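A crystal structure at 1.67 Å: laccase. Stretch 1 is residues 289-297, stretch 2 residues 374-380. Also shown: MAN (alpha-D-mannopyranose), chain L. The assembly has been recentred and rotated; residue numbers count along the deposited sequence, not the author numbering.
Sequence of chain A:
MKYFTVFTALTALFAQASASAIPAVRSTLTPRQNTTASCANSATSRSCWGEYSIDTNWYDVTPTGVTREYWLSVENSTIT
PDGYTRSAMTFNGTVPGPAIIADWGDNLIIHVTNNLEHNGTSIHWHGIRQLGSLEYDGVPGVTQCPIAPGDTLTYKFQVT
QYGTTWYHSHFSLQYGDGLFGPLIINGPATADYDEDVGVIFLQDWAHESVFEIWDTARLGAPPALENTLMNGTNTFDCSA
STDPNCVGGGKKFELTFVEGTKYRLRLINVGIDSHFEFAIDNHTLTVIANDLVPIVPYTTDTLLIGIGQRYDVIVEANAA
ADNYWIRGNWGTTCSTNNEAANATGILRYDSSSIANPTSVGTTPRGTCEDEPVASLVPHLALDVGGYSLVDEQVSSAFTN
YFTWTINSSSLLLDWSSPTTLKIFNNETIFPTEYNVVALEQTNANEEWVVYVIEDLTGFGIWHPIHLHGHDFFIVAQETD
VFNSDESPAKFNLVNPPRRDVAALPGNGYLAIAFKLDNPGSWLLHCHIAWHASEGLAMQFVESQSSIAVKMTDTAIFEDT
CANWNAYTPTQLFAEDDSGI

Stretch 1, residues 289-297: ANDLVPIVP
Stretch 2 374-380: ASLVPHL

The most unusual feature of this contact is the mannose at its margin: Ser375 OG is joined to MAN C1 at 1.5 Å, a covalent O-linked glycosidic bond, with the serine side chain in the m rotamer (chi1 -55°). The sugar also lies near the preceding residue, Ala374 CB to MAN C6 measuring 3.7 Å. Ala374 and Ser375 end a 3-10 segment (phi/psi -63/-19 and -86/-13); the chain then opens out at Leu376 (-109/83) and Val377 (-112/108).

Stretch 1 reverses on itself within the contact, with residues at both ends of the turn, Asn290 and Val293, touching stretch 2. A type II' turn runs from Asn290 to Val293, with Asp291 at 44/-126 and Leu292 at -104/34, and it is closed by paired backbone bonds, Asn290 N to Val293 O and Val293 N to Asn290 O, both 2.9 Å. From Val293 the chain is an extended strand.

That strand meets stretch 2 at a single beta bridge, Ile295 with Pro378, their CA atoms 4.1 Å apart. Two hydrogen bonds define it. Val296 N donates to Val377 O (2.8 Å, 163° at the hydrogen), and His379 N donates to Pro294 O (3.0 Å, 174°). Pro378 itself has no amide hydrogen to give, and both bonds use its neighbours. The residues before and after Ile295 thus pair with those after and before Pro378, so the chains run antiparallel. Pro294 O also receives a CA-H...O contact from Pro378 CA (3.5 Å, 139° at the hydrogen).

Water extends the pairing. Water 1 donates to Pro294 O and accepts from Leu380 N, with its O atom 2.8 Å from each. Water 2 donates from its O atom to Val296 O (2.7 Å) and Ser375 O (2.6 Å) and accepts from Val377 N (2.9 Å), linking the two backbones where no direct bond joins these groups.

Apolar packing is modest, in keeping with 391 Å² buried over both sides. Ile295 (chi1 p, chi2 t) brings CD1 to 4.1 Å from CD2 of Leu376 (chi1 m, chi2 t). Val293 (t) points toward stretch 2, its CG1 3.9 Å from Pro378 CB, although the CA-to-CB bond of Pro378 is directed away overall. At the more exposed edge Val296 and Val377, both t, approach at 4.2 Å between CG2 and CG1, respectively. Asn290 (chi1 p) has its CA-to-CB bond directed toward stretch 2, and its side chain packs near Leu376 CB. His379 (chi1 t, chi2 93°) starts sideways but its end leads away, and its NE2 is hydrogen-bonded elsewhere in the structure.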

# COMPACT_ATOMS: atom_id res chain seq x y z
N ALA A 289 -1.01 3.15 15.20
CA ALA A 289 -1.89 2.50 14.25
C ALA A 289 -1.04 1.75 13.32
O ALA A 289 0.11 2.11 13.06
CB ALA A 289 -2.75 3.51 13.46
N ASN A 290 -1.63 0.68 12.81
CA ASN A 290 -1.06 0.01 11.71
C ASN A 290 -2.05 -0.02 10.57
O ASN A 290 -3.22 -0.24 10.77
CB ASN A 290 -0.51 -1.37 12.08
CG ASN A 290 -1.53 -2.39 12.62
OD1 ASN A 290 -2.78 -2.34 12.42
ND2 ASN A 290 -0.98 -3.40 13.23
N ASP A 291 -1.57 0.28 9.38
CA ASP A 291 -2.47 0.51 8.28
C ASP A 291 -3.65 1.37 8.71
O ASP A 291 -3.40 2.45 9.18
CB ASP A 291 -2.85 -0.87 7.71
CG ASP A 291 -1.62 -1.64 7.21
OD1 ASP A 291 -0.49 -1.08 7.18
OD2 ASP A 291 -1.79 -2.84 6.82
N LEU A 292 -4.92 0.95 8.51
CA LEU A 292 -6.09 1.74 8.93
C LEU A 292 -6.76 1.20 10.19
O LEU A 292 -7.95 1.41 10.41
CB LEU A 292 -7.10 1.91 7.79
CG LEU A 292 -6.61 2.78 6.63
CD1 LEU A 292 -7.35 2.37 5.26
CD2 LEU A 292 -6.87 4.22 6.91
N VAL A 293 -5.92 0.66 11.05
CA VAL A 293 -6.40 0.10 12.35
C VAL A 293 -5.57 0.66 13.49
O VAL A 293 -4.37 0.36 13.65
CB VAL A 293 -6.26 -1.37 12.31
CG1 VAL A 293 -6.73 -2.05 13.63
CG2 VAL A 293 -7.04 -2.01 11.09
N PRO A 294 -6.23 1.43 14.34
CA PRO A 294 -5.60 1.90 15.54
C PRO A 294 -5.23 0.76 16.48
O PRO A 294 -5.96 -0.20 16.63
CB PRO A 294 -6.70 2.80 16.13
CG PRO A 294 -7.45 3.26 15.00
CD PRO A 294 -7.56 2.06 14.19
N ILE A 295 -4.04 0.86 17.08
CA ILE A 295 -3.54 -0.20 17.95
C ILE A 295 -3.26 0.39 19.32
O ILE A 295 -3.15 1.58 19.48
CB ILE A 295 -2.25 -0.88 17.41
CG1 ILE A 295 -1.09 0.09 17.27
CG2 ILE A 295 -2.52 -1.56 15.99
CD1 ILE A 295 0.31 -0.60 17.06
N VAL A 296 -3.23 -0.49 20.30
CA VAL A 296 -2.75 -0.10 21.63
C VAL A 296 -1.34 0.42 21.47
O VAL A 296 -0.48 -0.29 20.97
CB VAL A 296 -2.80 -1.32 22.55
CG1 VAL A 296 -2.24 -0.95 23.99
CG2 VAL A 296 -4.19 -1.77 22.60
N PRO A 297 -1.07 1.63 21.96
CA PRO A 297 0.27 2.17 21.71
C PRO A 297 1.41 1.34 22.31
O PRO A 297 1.28 0.79 23.41
CB PRO A 297 0.21 3.54 22.37
CG PRO A 297 -1.27 3.92 22.36
CD PRO A 297 -1.98 2.63 22.56
N ALA A 374 3.19 -9.77 18.43
CA ALA A 374 2.80 -9.42 19.82
C ALA A 374 2.68 -7.94 20.13
O ALA A 374 2.01 -7.56 21.09
CB ALA A 374 3.74 -10.09 20.83
N SER A 375 3.30 -7.11 19.28
CA SER A 375 3.23 -5.69 19.43
C SER A 375 2.02 -5.04 18.78
O SER A 375 1.74 -3.90 19.02
CB SER A 375 4.45 -5.03 18.82
OG SER A 375 5.72 -5.50 19.28
N LEU A 376 1.32 -5.76 17.94
CA LEU A 376 0.30 -5.14 17.10
C LEU A 376 -1.11 -5.54 17.56
O LEU A 376 -1.73 -6.47 16.97
CB LEU A 376 0.57 -5.56 15.67
CG LEU A 376 1.92 -5.19 15.04
CD1 LEU A 376 1.92 -5.68 13.53
CD2 LEU A 376 2.23 -3.69 15.18
N VAL A 377 -1.60 -4.84 18.57
CA VAL A 377 -2.87 -5.19 19.22
C VAL A 377 -3.89 -4.15 18.93
O VAL A 377 -3.78 -3.06 19.40
CB VAL A 377 -2.67 -5.32 20.76
CG1 VAL A 377 -4.00 -5.76 21.45
CG2 VAL A 377 -1.55 -6.29 21.01
N PRO A 378 -4.89 -4.45 18.07
CA PRO A 378 -5.91 -3.49 17.74
C PRO A 378 -6.57 -2.99 19.01
O PRO A 378 -6.84 -3.77 19.95
CB PRO A 378 -6.88 -4.29 16.85
CG PRO A 378 -5.98 -5.34 16.24
CD PRO A 378 -5.10 -5.73 17.40
N HIS A 379 -6.81 -1.69 19.03
CA HIS A 379 -7.47 -1.08 20.15
C HIS A 379 -8.91 -1.57 20.22
O HIS A 379 -9.41 -1.91 21.33
CB HIS A 379 -7.48 0.44 20.04
CG HIS A 379 -8.33 1.07 21.08
ND1 HIS A 379 -7.81 1.47 22.29
CD2 HIS A 379 -9.67 1.23 21.16
CE1 HIS A 379 -8.80 1.91 23.07
NE2 HIS A 379 -9.94 1.78 22.41
N LEU A 380 -9.61 -1.50 19.09
CA LEU A 380 -10.88 -2.16 18.96
C LEU A 380 -10.70 -3.67 18.80
O LEU A 380 -10.31 -4.20 17.70
CB LEU A 380 -11.69 -1.58 17.79
CG LEU A 380 -13.08 -2.20 17.61
CD1 LEU A 380 -14.14 -1.47 18.38
CD2 LEU A 380 -13.42 -2.20 16.10
C1 MAN L . 5.96 -4.86 20.58
C2 MAN L . 7.48 -4.78 20.68
C3 MAN L . 8.10 -6.16 20.83
C4 MAN L . 7.45 -6.89 22.02
C5 MAN L . 5.93 -6.93 21.81
C6 MAN L . 5.24 -7.57 23.01
O2 MAN L . 7.79 -3.92 21.76
O3 MAN L . 9.52 -6.03 20.92
O4 MAN L . 7.92 -8.20 22.05
O5 MAN L . 5.41 -5.61 21.66
O6 MAN L . 5.51 -6.75 24.15
O HOH W 1 -8.72 -0.26 16.74
O HOH W 2 -0.32 -2.85 20.17